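Local coordinates for protein A-adding tRNA nucleotidyltransferase (Aquifex aeolicus, PDB 4WBY) that adds the terminal adenosine to tRNAs ending in CC, using ATP and magnesium, to complete the CCA end, at residues 167-171 and 225-231; 116-122 and 151-155; 220-224 and 249-253. All coordinates share one frame. Where two conformers were deposited one is given. Numbering follows the deposited sequence.

Contact 1: residues 167-171 and 225-231; sequences ILRAL and LYRKYRV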
# COMPACT_ATOMS: atom_id res chain seq x y z
N ILE A 167 -9.81 12.05 -2.19
CA ILE A 167 -10.38 11.89 -0.86
C ILE A 167 -9.71 10.72 -0.14
O ILE A 167 -9.26 10.85 1.01
CB ILE A 167 -11.91 11.65 -0.92
CG1 ILE A 167 -12.63 12.89 -1.47
CG2 ILE A 167 -12.47 11.23 0.45
CD1 ILE A 167 -14.07 12.61 -1.90
N LEU A 168 -9.65 9.58 -0.81
CA LEU A 168 -8.99 8.41 -0.23
C LEU A 168 -7.49 8.63 -0.10
O LEU A 168 -6.88 8.24 0.91
CB LEU A 168 -9.29 7.15 -1.05
CG LEU A 168 -10.74 6.68 -1.13
CD1 LEU A 168 -10.81 5.36 -1.90
CD2 LEU A 168 -11.38 6.54 0.24
N ARG A 169 -6.87 9.24 -1.12
CA ARG A 169 -5.42 9.45 -1.09
C ARG A 169 -5.03 10.34 0.08
O ARG A 169 -4.00 10.10 0.72
CB ARG A 169 -4.94 10.09 -2.40
CG ARG A 169 -5.08 9.21 -3.62
CD ARG A 169 -4.55 9.90 -4.87
NE ARG A 169 -3.17 10.35 -4.74
CZ ARG A 169 -2.11 9.63 -5.10
NH1 ARG A 169 -2.26 8.41 -5.60
NH2 ARG A 169 -0.89 10.14 -4.95
N ALA A 170 -5.84 11.36 0.37
CA ALA A 170 -5.55 12.26 1.49
C ALA A 170 -5.43 11.47 2.78
O ALA A 170 -4.55 11.74 3.61
CB ALA A 170 -6.63 13.32 1.63
N LEU A 171 -6.32 10.51 2.95
CA LEU A 171 -6.37 9.73 4.18
C LEU A 171 -5.22 8.73 4.23
O LEU A 171 -4.68 8.44 5.30
CB LEU A 171 -7.73 9.04 4.31
CG LEU A 171 -8.92 10.01 4.24
CD1 LEU A 171 -10.24 9.29 4.49
CD2 LEU A 171 -8.73 11.18 5.21
N LEU A 225 -9.23 6.64 9.71
CA LEU A 225 -9.58 7.85 8.98
C LEU A 225 -10.73 7.57 8.00
O LEU A 225 -11.63 8.39 7.86
CB LEU A 225 -8.36 8.42 8.24
CG LEU A 225 -7.27 8.97 9.16
CD1 LEU A 225 -5.96 9.16 8.43
CD2 LEU A 225 -7.71 10.28 9.81
N TYR A 226 -10.70 6.41 7.34
CA TYR A 226 -11.81 6.02 6.49
C TYR A 226 -13.12 6.03 7.29
O TYR A 226 -14.16 6.48 6.82
CB TYR A 226 -11.62 4.61 5.91
CG TYR A 226 -10.73 4.45 4.70
CD1 TYR A 226 -9.84 5.43 4.28
CD2 TYR A 226 -10.78 3.26 3.98
CE1 TYR A 226 -9.03 5.22 3.15
CE2 TYR A 226 -9.99 3.05 2.88
CZ TYR A 226 -9.12 4.02 2.46
OH TYR A 226 -8.36 3.76 1.34
N ARG A 227 -13.05 5.49 8.51
CA ARG A 227 -14.21 5.45 9.39
C ARG A 227 -14.67 6.86 9.76
O ARG A 227 -15.85 7.19 9.64
CB ARG A 227 -13.89 4.64 10.65
CG ARG A 227 -15.09 4.39 11.55
CD ARG A 227 -14.76 3.40 12.65
NE ARG A 227 -13.88 3.96 13.67
CZ ARG A 227 -14.31 4.55 14.78
NH1 ARG A 227 -15.61 4.67 15.01
NH2 ARG A 227 -13.44 5.03 15.66
N LYS A 228 -13.73 7.69 10.21
CA LYS A 228 -14.03 9.06 10.61
C LYS A 228 -14.76 9.85 9.52
O LYS A 228 -15.69 10.61 9.82
CB LYS A 228 -12.74 9.79 11.00
CG LYS A 228 -12.94 11.24 11.43
CD LYS A 228 -11.63 11.84 11.92
CE LYS A 228 -11.79 13.31 12.28
NZ LYS A 228 -10.61 13.85 13.01
N TYR A 229 -14.32 9.69 8.27
CA TYR A 229 -14.86 10.47 7.17
C TYR A 229 -15.89 9.72 6.33
O TYR A 229 -16.33 10.21 5.29
CB TYR A 229 -13.71 11.00 6.30
CG TYR A 229 -12.87 11.98 7.08
CD1 TYR A 229 -13.40 13.21 7.48
CD2 TYR A 229 -11.57 11.67 7.47
CE1 TYR A 229 -12.64 14.11 8.23
CE2 TYR A 229 -10.81 12.56 8.21
CZ TYR A 229 -11.34 13.78 8.59
OH TYR A 229 -10.58 14.65 9.33
N ARG A 230 -16.28 8.54 6.82
CA ARG A 230 -17.41 7.78 6.27
C ARG A 230 -17.24 7.42 4.80
O ARG A 230 -18.21 7.45 4.03
CB ARG A 230 -18.71 8.56 6.46
CG ARG A 230 -18.97 8.99 7.90
CD ARG A 230 -20.23 9.83 8.00
NE ARG A 230 -20.42 10.40 9.33
CZ ARG A 230 -21.09 9.81 10.31
NH1 ARG A 230 -21.64 8.62 10.11
NH2 ARG A 230 -21.21 10.40 11.49
N VAL A 231 -16.03 7.04 4.41
CA VAL A 231 -15.80 6.83 2.99
C VAL A 231 -16.20 5.44 2.49
O VAL A 231 -16.69 5.32 1.37
CB VAL A 231 -14.33 7.11 2.61
CG1 VAL A 231 -13.91 8.52 3.03
CG2 VAL A 231 -13.41 6.09 3.22
O HOH W 1 -6.47 5.47 0.73
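A single water joins two otherwise largely apolar surfaces: it donates to the backbone O of Leu-168 at 2.8 Å and accepts from OH of Tyr-226 at 2.6 Å, while no direct hydrogen bond crosses between 167-171 and 225-231. The rest is almost wholly apolar packing. Leu-171 is the central side chain, with its CB 4.0 Å from CB of Leu-225, its CD1 3.9 Å from CD1 of Tyr-226 and 4.0 Å from CG1 of Val-231, and its CD2 3.7 Å from CD2 of Tyr-229. One helical turn earlier, CD2 of Leu-168 lies over a face of the Tyr-226 ring, 4.0 Å from CE1, and meets CG2 of Val-231 at 3.6 Å. Val-231 can reach this surface because helix 219-228 ends in a Schellman motif: Arg-230, with positive phi, is the C-prime residue, Val-231 N bonds to Tyr-226 O (3.1 Å) and Arg-230 N to Arg-227 O (3.2 Å). This sets the valine beside Leu-168 and Ile-167, whose CG2 lies 4.0 Å from CG1 of Val-231. Residues 167-171 all belong to the ATP-binding site; the end of helix 219-228 packs against the side carrying Leu-168 and Leu-171, while Arg-169 points away and pairs with Asp-119. Leu-206 and Ile-210 of helix 203-214 also cover Leu-168, and the hydroxyl of Tyr-229 bonds to Glu-186.

Contact 2: residues 116-122 and 151-155; sequences IRRDFTI and VIRVL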
# COMPACT_ATOMS: atom_id res chain seq x y z
N ILE A 116 1.18 22.21 -9.93
CA ILE A 116 -0.03 22.72 -9.29
C ILE A 116 -1.21 21.78 -9.55
O ILE A 116 -2.24 21.86 -8.87
CB ILE A 116 -0.36 24.15 -9.79
CG1 ILE A 116 -1.26 24.88 -8.79
CG2 ILE A 116 -0.97 24.12 -11.17
CD1 ILE A 116 -1.50 26.35 -9.17
N ARG A 117 -1.05 20.87 -10.50
CA ARG A 117 -2.11 19.91 -10.81
C ARG A 117 -2.00 18.63 -9.97
O ARG A 117 -2.81 17.72 -10.14
CB ARG A 117 -2.07 19.55 -12.30
CG ARG A 117 -0.81 18.84 -12.67
CD ARG A 117 -0.89 18.17 -14.02
NE ARG A 117 0.38 17.52 -14.32
CZ ARG A 117 0.75 16.34 -13.82
NH1 ARG A 117 -0.05 15.67 -13.00
NH2 ARG A 117 1.93 15.82 -14.16
N ARG A 118 -1.03 18.56 -9.07
CA ARG A 118 -0.85 17.35 -8.25
C ARG A 118 -1.77 17.35 -7.03
O ARG A 118 -2.61 18.24 -6.88
CB ARG A 118 0.62 17.22 -7.87
CG ARG A 118 1.45 16.82 -9.08
CD ARG A 118 2.93 17.11 -8.96
NE ARG A 118 3.57 16.91 -10.26
CZ ARG A 118 4.17 15.78 -10.63
NH1 ARG A 118 4.24 14.76 -9.78
NH2 ARG A 118 4.73 15.69 -11.84
N ASP A 119 -1.68 16.35 -6.15
CA ASP A 119 -2.75 16.24 -5.15
C ASP A 119 -2.56 17.13 -3.90
O ASP A 119 -3.45 17.92 -3.58
CB ASP A 119 -3.00 14.78 -4.73
CG ASP A 119 -1.73 13.99 -4.36
OD1 ASP A 119 -0.63 14.55 -4.18
OD2 ASP A 119 -1.88 12.76 -4.22
N PHE A 120 -1.42 17.02 -3.22
CA PHE A 120 -1.23 17.71 -1.93
C PHE A 120 0.08 18.46 -1.92
O PHE A 120 1.00 18.11 -2.67
CB PHE A 120 -1.31 16.69 -0.78
CG PHE A 120 -2.51 15.82 -0.88
CD1 PHE A 120 -3.78 16.36 -0.74
CD2 PHE A 120 -2.39 14.46 -1.16
CE1 PHE A 120 -4.91 15.58 -0.88
CE2 PHE A 120 -3.52 13.67 -1.29
CZ PHE A 120 -4.79 14.23 -1.16
N THR A 121 0.16 19.51 -1.11
CA THR A 121 1.32 20.39 -1.17
C THR A 121 2.63 19.65 -0.91
O THR A 121 3.65 19.97 -1.53
CB THR A 121 1.21 21.57 -0.19
OG1 THR A 121 1.10 21.07 1.14
CG2 THR A 121 -0.01 22.44 -0.52
N ILE A 122 2.61 18.65 -0.04
CA ILE A 122 3.85 17.96 0.28
C ILE A 122 4.30 17.07 -0.88
O ILE A 122 5.45 16.62 -0.89
CB ILE A 122 3.74 17.12 1.57
CG1 ILE A 122 2.69 16.01 1.43
CG2 ILE A 122 3.49 18.02 2.79
CD1 ILE A 122 2.70 15.00 2.58
N VAL A 151 0.77 18.61 7.92
CA VAL A 151 -0.52 18.91 7.33
C VAL A 151 -0.66 18.36 5.91
O VAL A 151 0.22 18.55 5.06
CB VAL A 151 -0.75 20.45 7.29
CG1 VAL A 151 -1.93 20.81 6.40
CG2 VAL A 151 -0.94 20.98 8.72
N ILE A 152 -1.78 17.68 5.66
CA ILE A 152 -2.21 17.32 4.31
C ILE A 152 -3.15 18.42 3.78
O ILE A 152 -4.22 18.66 4.34
CB ILE A 152 -2.93 15.95 4.28
CG1 ILE A 152 -2.01 14.84 4.80
CG2 ILE A 152 -3.44 15.63 2.88
CD1 ILE A 152 -0.72 14.65 4.02
N ARG A 153 -2.74 19.06 2.70
CA ARG A 153 -3.43 20.22 2.14
C ARG A 153 -3.53 20.09 0.63
O ARG A 153 -2.51 19.86 -0.03
CB ARG A 153 -2.67 21.50 2.50
CG ARG A 153 -3.42 22.77 2.14
CD ARG A 153 -2.53 24.00 2.24
NE ARG A 153 -1.88 24.08 3.54
CZ ARG A 153 -2.42 24.61 4.64
NH1 ARG A 153 -3.65 25.13 4.60
NH2 ARG A 153 -1.72 24.61 5.77
N VAL A 154 -4.73 20.25 0.08
CA VAL A 154 -4.87 20.27 -1.38
C VAL A 154 -4.27 21.55 -1.98
O VAL A 154 -4.08 22.56 -1.29
CB VAL A 154 -6.34 20.11 -1.83
CG1 VAL A 154 -6.86 18.71 -1.47
CG2 VAL A 154 -7.22 21.22 -1.24
N LEU A 155 -4.01 21.51 -3.28
CA LEU A 155 -3.37 22.63 -3.99
C LEU A 155 -4.34 23.73 -4.40
O LEU A 155 -3.92 24.87 -4.66
CB LEU A 155 -2.63 22.11 -5.23
CG LEU A 155 -1.67 20.94 -5.03
CD1 LEU A 155 -0.82 20.71 -6.27
CD2 LEU A 155 -0.78 21.15 -3.83
O HOH W 2 -4.93 19.42 -5.21
O HOH W 3 0.11 18.71 2.16
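Two mostly irregular segments meet here through one direct backbone hydrogen bond, two waters and apolar side chains; 116-122 follows helix 111-116 in the head region, and 151-155 begins in the short strand 151-152. Thr-121 N donates to Arg-153 O at 2.9 Å. The same carbonyl is 3.1 Å from CA of Phe-120, and CA of Val-154 lies 3.5 Å from Asp-119 O, both as CA-H...O contacts. One water donates to Asp-119 O (2.7 Å) and accepts from Leu-155 N (3.0 Å). Another donates to Thr-121 OG1 (2.8 Å) and Val-151 O (2.9 Å) and accepts from Arg-153 N (2.9 Å). Asp-146 takes up both the Thr-121 hydroxyl and the Arg-153 guanidinium.

Leu-155 points into the bend of 116-122: in the conformer given here its CD1 makes van der Waals contacts with O of Ile-116 at 3.2 Å and O of Arg-118 at 3.1 Å, and its CD2 lies 3.6 Å from CG2 of Thr-121. CG2 of Ile-152 sits over the Phe-120 ring, 4.0 Å from its centroid, in a CH-pi contact, while CG1 of Val-154 is 3.7 Å from CE1 at the ring edge.

Asp-119 points away from 151-155; its OD1 accepts from Phe-120 N at 2.8 Å and from Asn-123, and its OD2 pairs with Arg-169. Arg-118, Asp-119, Asn-123 and Arg-169 all bind ATP, so the arrangement forms part of the nucleotide site in this chain, the C-terminal, nucleotidyltransferase part of a longer enzyme, where the head meets helix 165-177.

Contact 3: residues 220-224 and 249-253; sequences LEILE and LYALR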
# COMPACT_ATOMS: atom_id res chain seq x y z
N LEU A 220 -4.12 0.31 9.50
CA LEU A 220 -5.15 0.45 10.54
C LEU A 220 -5.45 1.93 10.82
O LEU A 220 -6.62 2.31 10.95
CB LEU A 220 -4.74 -0.26 11.83
CG LEU A 220 -5.80 -0.21 12.94
CD1 LEU A 220 -7.18 -0.64 12.43
CD2 LEU A 220 -5.38 -1.08 14.13
N GLU A 221 -4.42 2.77 10.88
CA GLU A 221 -4.64 4.20 11.08
C GLU A 221 -5.41 4.80 9.91
O GLU A 221 -6.25 5.68 10.09
CB GLU A 221 -3.32 4.93 11.27
CG GLU A 221 -2.69 4.75 12.65
CD GLU A 221 -1.86 3.49 12.81
OE1 GLU A 221 -1.79 2.67 11.87
OE2 GLU A 221 -1.28 3.32 13.91
N ILE A 222 -5.10 4.32 8.71
CA ILE A 222 -5.81 4.80 7.53
C ILE A 222 -7.28 4.37 7.59
O ILE A 222 -8.17 5.16 7.28
CB ILE A 222 -5.14 4.30 6.24
CG1 ILE A 222 -3.72 4.88 6.12
CG2 ILE A 222 -5.96 4.65 5.01
CD1 ILE A 222 -2.85 4.21 5.07
N LEU A 223 -7.53 3.13 8.01
CA LEU A 223 -8.90 2.66 8.18
C LEU A 223 -9.67 3.49 9.22
O LEU A 223 -10.86 3.74 9.05
CB LEU A 223 -8.94 1.18 8.59
CG LEU A 223 -8.55 0.22 7.46
CD1 LEU A 223 -8.48 -1.22 7.98
CD2 LEU A 223 -9.51 0.33 6.28
N GLU A 224 -9.00 3.92 10.29
CA GLU A 224 -9.65 4.80 11.26
C GLU A 224 -10.06 6.13 10.62
O GLU A 224 -11.11 6.68 10.94
CB GLU A 224 -8.76 5.06 12.47
CG GLU A 224 -8.70 3.90 13.46
CD GLU A 224 -9.89 3.87 14.42
OE1 GLU A 224 -10.96 4.43 14.10
OE2 GLU A 224 -9.74 3.28 15.51
N LEU A 249 -10.17 -5.47 14.51
CA LEU A 249 -9.03 -4.93 13.76
C LEU A 249 -7.84 -4.64 14.69
O LEU A 249 -6.69 -4.91 14.33
CB LEU A 249 -9.42 -3.66 13.00
CG LEU A 249 -10.47 -3.81 11.89
CD1 LEU A 249 -10.85 -2.45 11.33
CD2 LEU A 249 -9.94 -4.70 10.79
N TYR A 250 -8.12 -4.11 15.87
CA TYR A 250 -7.05 -3.86 16.83
C TYR A 250 -6.48 -5.17 17.38
O TYR A 250 -5.27 -5.29 17.59
CB TYR A 250 -7.54 -2.95 17.97
CG TYR A 250 -7.52 -1.49 17.56
CD1 TYR A 250 -8.60 -0.93 16.90
CD2 TYR A 250 -6.41 -0.70 17.80
CE1 TYR A 250 -8.58 0.38 16.49
CE2 TYR A 250 -6.38 0.63 17.40
CZ TYR A 250 -7.48 1.16 16.75
OH TYR A 250 -7.47 2.47 16.35
N ALA A 251 -7.35 -6.16 17.60
CA ALA A 251 -6.89 -7.47 18.02
C ALA A 251 -6.01 -8.09 16.94
O ALA A 251 -4.99 -8.73 17.23
CB ALA A 251 -8.08 -8.39 18.33
N LEU A 252 -6.41 -7.89 15.69
CA LEU A 252 -5.67 -8.42 14.57
C LEU A 252 -4.28 -7.80 14.49
O LEU A 252 -3.31 -8.50 14.22
CB LEU A 252 -6.43 -8.21 13.26
CG LEU A 252 -5.71 -8.68 11.99
CD1 LEU A 252 -5.53 -10.19 11.96
CD2 LEU A 252 -6.43 -8.20 10.72
N ARG A 253 -4.17 -6.49 14.72
CA ARG A 253 -2.86 -5.85 14.66
C ARG A 253 -1.88 -6.49 15.65
O ARG A 253 -0.71 -6.70 15.33
CB ARG A 253 -2.96 -4.35 14.91
CG ARG A 253 -1.61 -3.65 14.89
CD ARG A 253 -1.73 -2.15 14.79
NE ARG A 253 -2.25 -1.59 16.03
CZ ARG A 253 -2.44 -0.30 16.24
NH1 ARG A 253 -2.15 0.58 15.29
NH2 ARG A 253 -2.92 0.12 17.41
O HOH W 4 -1.00 0.28 12.66
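Helices 219-228 and 243-262 form an antiparallel helix pair in the all-helical part of the chain beyond the head; the axes of segments 220-224 and 249-253 run 168° apart in direction and approach to 11.6 Å. Long side chains with polar ends bridge them. Glu-224 OE2 accepts a short hydrogen bond of 2.6 Å from Tyr-250 OH, approaching near the plane of the ring; its other oxygen, OE1, pairs with Arg-227 one turn on. Both carboxylate oxygens thus have a partner, and the tyrosine proton is used across the interface. Glu-221 is also shared: OE1 pairs with Arg-218, its strongest polar partner, and receives a water at 2.6 Å. That water accepts from Arg-253 NH1 at 2.9 Å, so it reinforces the direct Glu-221 OE2 to Arg-253 NH1 salt bridge, whose 3.2 Å hydrogen bond is weak, with an angle of 121°. Within each helix the usual backbone bonds hold, Glu-224 N to Leu-220 O at 2.9 Å and Arg-253 N to Leu-249 O at 3.0 Å.

Beneath the polar groups lies an apolar layer. CD1 of Leu-220 is 3.8 Å from CB of Leu-249, and CD1 of Leu-223 is 4.3 Å from CD1 of Leu-249. Tyr-274 and Ile-277 of helix 271-278 also cover Leu-249, adding a third helix. CD2 of Leu-220 makes a CH-pi contact over the Tyr-250 ring, 3.8 Å from the centroid and 11° off the normal, and lies over a face of the Arg-253 guanidinium, 3.7 Å from NE.

Contact 1 is the most buried and lies between the others. It shares helix 219-228 with contact 3, which uses the earlier turns, and the two touch where Ile-222 CG1 packs 3.8 Å from Leu-171 O. Toward contact 2 the join is both ionic and apolar: Arg-169 NE meets Asp-119 OD2 at 2.8 Å, and Ala-170 CA lies 3.4 Å from Phe-120 CZ. Contacts 2 and 3, only partly buried, do not touch, their nearest atoms being about 10 Å apart. All three have an apolar centre; what crosses besides differs: one water bridge in contact 1, a backbone hydrogen bond and two waters in contact 2, a side-chain hydrogen bond and salt bridge in contact 3.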